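Local atomic coordinates of protein Rv1364c/MT1410 (Mycobacterium tuberculosis, PDB entry 3KE6), a protein that probably works as a regulator of sigma-factor signalling, joining a manganese-binding PP2C-type phosphatase domain of the RsbU kind to an RsbW-like kinase domain. Residues 189-194 with 203-208. Sequence-based numbering, arbitrary orientation.
Sequences GLIERP and AEFADL
Phe-205 reaches from helix 198-212 toward the loop 189-194, and Leu-190 and Ile-191 close on its ring from that loop. With CG anti to the backbone N (chi1 174°), the ring stands well out from the helix. Leu-190 lays its CD2 methyl over one face of it in a CH-pi contact: CD2 is 4.0 Å from the ring centroid and displaced toward the rim, so that its nearest ring atom is CZ of Phe-205, at 3.8 Å. Ile-191 uses CG2, the methyl on its beta carbon, which comes in obliquely and meets Phe-205 CD2 at 3.9 Å. Tyr-186, in the strand leading into the loop, packs edge-to-face with the same phenylalanine.

One residue earlier on the helix, Glu-204 joins the contact through charge. Its chain runs extended from the helix, and OE1 receives NH2 of Arg-193 at 3.2 Å, with an N-H...O angle of 157°. The oxygen lies close to the guanidinium plane, at its edge, yet the arginine comes down on the carboxylate from above; the two planes are nearly perpendicular, 86° apart. This is a single-point salt bridge rather than a two-pronged one. Arg-196 also pairs with Glu-204 OE1, so one carboxylate oxygen serves two arginines, which would probably favour the charged form of the glutamate. On the arginine side, a bend at chi3 sets the guanidinium with the carbonyl O of Leu-190 in its plane, at its edge, while NH2 points across to the helix.

An apolar patch beside a salt bridge thus fastens the loop after strand 182-186 onto the following helix. This loop segment follows directly on Asp-188, which binds manganese with Asp-71 and Asp-247, so the contact lies beside the metal centre of the PP2C-type phosphatase domain, the side chain of Ile-191 about 9 Å from a bound manganese ion.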
ATOM      1  N   GLY A 189     -12.512   3.940  16.433  1.00 50.88           N
ATOM      2  CA  GLY A 189     -13.836   4.071  15.843  1.00 51.11           C
ATOM      3  C   GLY A 189     -14.405   2.739  15.407  1.00 50.98           C
ATOM      4  O   GLY A 189     -15.616   2.553  15.400  1.00 50.99           O
ATOM      5  N   LEU A 190     -13.531   1.807  15.051  1.00 50.97           N
ATOM      6  CA  LEU A 190     -13.962   0.505  14.574  1.00 51.38           C
ATOM      7  C   LEU A 190     -14.563  -0.332  15.688  1.00 51.79           C
ATOM      8  O   LEU A 190     -15.522  -1.066  15.465  1.00 52.34           O
ATOM      9  CB  LEU A 190     -12.788  -0.235  13.935  1.00 51.25           C
ATOM     10  CG  LEU A 190     -13.106  -1.480  13.108  1.00 50.54           C
ATOM     11  CD1 LEU A 190     -14.195  -1.244  12.051  1.00 46.52           C
ATOM     12  CD2 LEU A 190     -11.826  -1.954  12.469  1.00 50.61           C
ATOM     13  N   ILE A 191     -14.020  -0.211  16.891  1.00 52.16           N
ATOM     14  CA  ILE A 191     -14.478  -1.051  17.991  1.00 52.90           C
ATOM     15  C   ILE A 191     -15.324  -0.332  19.047  1.00 53.16           C
ATOM     16  O   ILE A 191     -15.964  -0.993  19.842  1.00 53.17           O
ATOM     17  CB  ILE A 191     -13.310  -1.826  18.648  1.00 53.07           C
ATOM     18  CG1 ILE A 191     -12.196  -0.879  19.106  1.00 53.59           C
ATOM     19  CG2 ILE A 191     -12.764  -2.868  17.658  1.00 52.42           C
ATOM     20  CD1 ILE A 191     -11.107  -1.580  19.908  1.00 53.32           C
ATOM     21  N   GLU A 192     -15.341   1.003  19.040  1.00 53.72           N
ATOM     22  CA  GLU A 192     -16.209   1.779  19.943  1.00 53.96           C
ATOM     23  C   GLU A 192     -17.453   2.256  19.204  1.00 53.89           C
ATOM     24  O   GLU A 192     -17.687   3.455  19.061  1.00 53.68           O
ATOM     25  CB  GLU A 192     -15.465   2.973  20.539  1.00 53.53           C
ATOM     26  CG  GLU A 192     -14.159   2.603  21.210  1.00 54.75           C
ATOM     27  CD  GLU A 192     -13.889   3.414  22.465  1.00 55.49           C
ATOM     28  OE1 GLU A 192     -13.054   4.349  22.393  1.00 57.94           O
ATOM     29  OE2 GLU A 192     -14.518   3.111  23.518  1.00 61.84           O
ATOM     30  N   ARG A 193     -18.246   1.293  18.749  1.00 54.21           N
ATOM     31  CA  ARG A 193     -19.464   1.547  17.974  1.00 54.54           C
ATOM     32  C   ARG A 193     -20.641   1.784  18.932  1.00 54.51           C
ATOM     33  O   ARG A 193     -20.655   1.228  20.034  1.00 53.82           O
ATOM     34  CB  ARG A 193     -19.754   0.349  17.043  1.00 54.53           C
ATOM     35  CG  ARG A 193     -18.550  -0.042  16.161  1.00 55.00           C
ATOM     36  CD  ARG A 193     -18.745  -1.337  15.382  1.00 55.11           C
ATOM     37  NE  ARG A 193     -18.473  -2.545  16.171  1.00 55.52           N
ATOM     38  CZ  ARG A 193     -19.360  -3.503  16.454  1.00 55.84           C
ATOM     39  NH1 ARG A 193     -20.617  -3.437  16.019  1.00 55.89           N
ATOM     40  NH2 ARG A 193     -18.988  -4.550  17.183  1.00 56.63           N
ATOM     41  N   PRO A 194     -21.620   2.622  18.524  1.00 54.77           N
ATOM     42  CA  PRO A 194     -22.822   2.870  19.324  1.00 54.91           C
ATOM     43  C   PRO A 194     -23.477   1.589  19.862  1.00 55.00           C
ATOM     44  O   PRO A 194     -23.567   0.586  19.140  1.00 54.47           O
ATOM     45  CB  PRO A 194     -23.774   3.585  18.350  1.00 54.91           C
ATOM     46  CG  PRO A 194     -22.947   4.088  17.251  1.00 54.67           C
ATOM     47  CD  PRO A 194     -21.608   3.416  17.281  1.00 55.06           C
ATOM     48  N   ALA A 203     -14.091  -8.459  20.646  1.00 57.17           N
ATOM     49  CA  ALA A 203     -14.199  -9.892  20.328  1.00 56.90           C
ATOM     50  C   ALA A 203     -15.010 -10.181  19.053  1.00 56.90           C
ATOM     51  O   ALA A 203     -14.891 -11.267  18.488  1.00 57.39           O
ATOM     52  CB  ALA A 203     -14.782 -10.654  21.503  1.00 56.41           C
ATOM     53  N   GLU A 204     -15.825  -9.225  18.607  1.00 56.48           N
ATOM     54  CA  GLU A 204     -16.658  -9.414  17.421  1.00 56.12           C
ATOM     55  C   GLU A 204     -15.848  -9.147  16.161  1.00 55.64           C
ATOM     56  O   GLU A 204     -15.971  -9.851  15.155  1.00 55.97           O
ATOM     57  CB  GLU A 204     -17.876  -8.488  17.464  1.00 56.13           C
ATOM     58  CG  GLU A 204     -18.948  -8.856  16.439  1.00 56.96           C
ATOM     59  CD  GLU A 204     -20.101  -7.863  16.384  1.00 57.93           C
ATOM     60  OE1 GLU A 204     -20.481  -7.315  17.460  1.00 60.14           O
ATOM     61  OE2 GLU A 204     -20.625  -7.648  15.258  1.00 60.63           O
ATOM     62  N   PHE A 205     -15.036  -8.101  16.224  1.00 54.63           N
ATOM     63  CA  PHE A 205     -14.095  -7.774  15.175  1.00 54.11           C
ATOM     64  C   PHE A 205     -13.183  -8.983  14.924  1.00 53.53           C
ATOM     65  O   PHE A 205     -13.071  -9.443  13.794  1.00 53.38           O
ATOM     66  CB  PHE A 205     -13.330  -6.501  15.593  1.00 53.81           C
ATOM     67  CG  PHE A 205     -12.205  -6.093  14.672  1.00 53.84           C
ATOM     68  CD1 PHE A 205     -12.204  -6.419  13.316  1.00 53.75           C
ATOM     69  CD2 PHE A 205     -11.151  -5.344  15.175  1.00 50.77           C
ATOM     70  CE1 PHE A 205     -11.149  -6.030  12.490  1.00 53.52           C
ATOM     71  CE2 PHE A 205     -10.098  -4.940  14.361  1.00 52.00           C
ATOM     72  CZ  PHE A 205     -10.096  -5.279  13.019  1.00 53.50           C
ATOM     73  N   ALA A 206     -12.569  -9.518  15.976  1.00 53.24           N
ATOM     74  CA  ALA A 206     -11.697 -10.699  15.849  1.00 53.30           C
ATOM     75  C   ALA A 206     -12.402 -11.902  15.209  1.00 53.12           C
ATOM     76  O   ALA A 206     -11.909 -12.453  14.235  1.00 53.12           O
ATOM     77  CB  ALA A 206     -11.123 -11.092  17.211  1.00 53.22           C
ATOM     78  N   ASP A 207     -13.551 -12.296  15.759  1.00 52.93           N
ATOM     79  CA  ASP A 207     -14.297 -13.468  15.268  1.00 52.88           C
ATOM     80  C   ASP A 207     -14.716 -13.322  13.813  1.00 52.37           C
ATOM     81  O   ASP A 207     -14.686 -14.289  13.063  1.00 52.41           O
ATOM     82  CB  ASP A 207     -15.562 -13.738  16.121  1.00 52.62           C
ATOM     83  CG  ASP A 207     -15.238 -14.199  17.539  1.00 53.41           C
ATOM     84  OD1 ASP A 207     -14.090 -13.988  17.988  1.00 53.54           O
ATOM     85  OD2 ASP A 207     -16.140 -14.759  18.215  1.00 56.07           O
ATOM     86  N   LEU A 208     -15.128 -12.117  13.438  1.00 52.22           N
ATOM     87  CA  LEU A 208     -15.615 -11.835  12.089  1.00 52.30           C
ATOM     88  C   LEU A 208     -14.474 -11.894  11.080  1.00 51.99           C
ATOM     89  O   LEU A 208     -14.607 -12.478  10.009  1.00 51.92           O
ATOM     90  CB  LEU A 208     -16.278 -10.456  12.057  1.00 52.34           C
ATOM     91  CG  LEU A 208     -17.097 -10.031  10.838  1.00 52.46           C
ATOM     92  CD1 LEU A 208     -18.067 -11.125  10.380  1.00 52.42           C
ATOM     93  CD2 LEU A 208     -17.853  -8.738  11.182  1.00 52.90           C
TER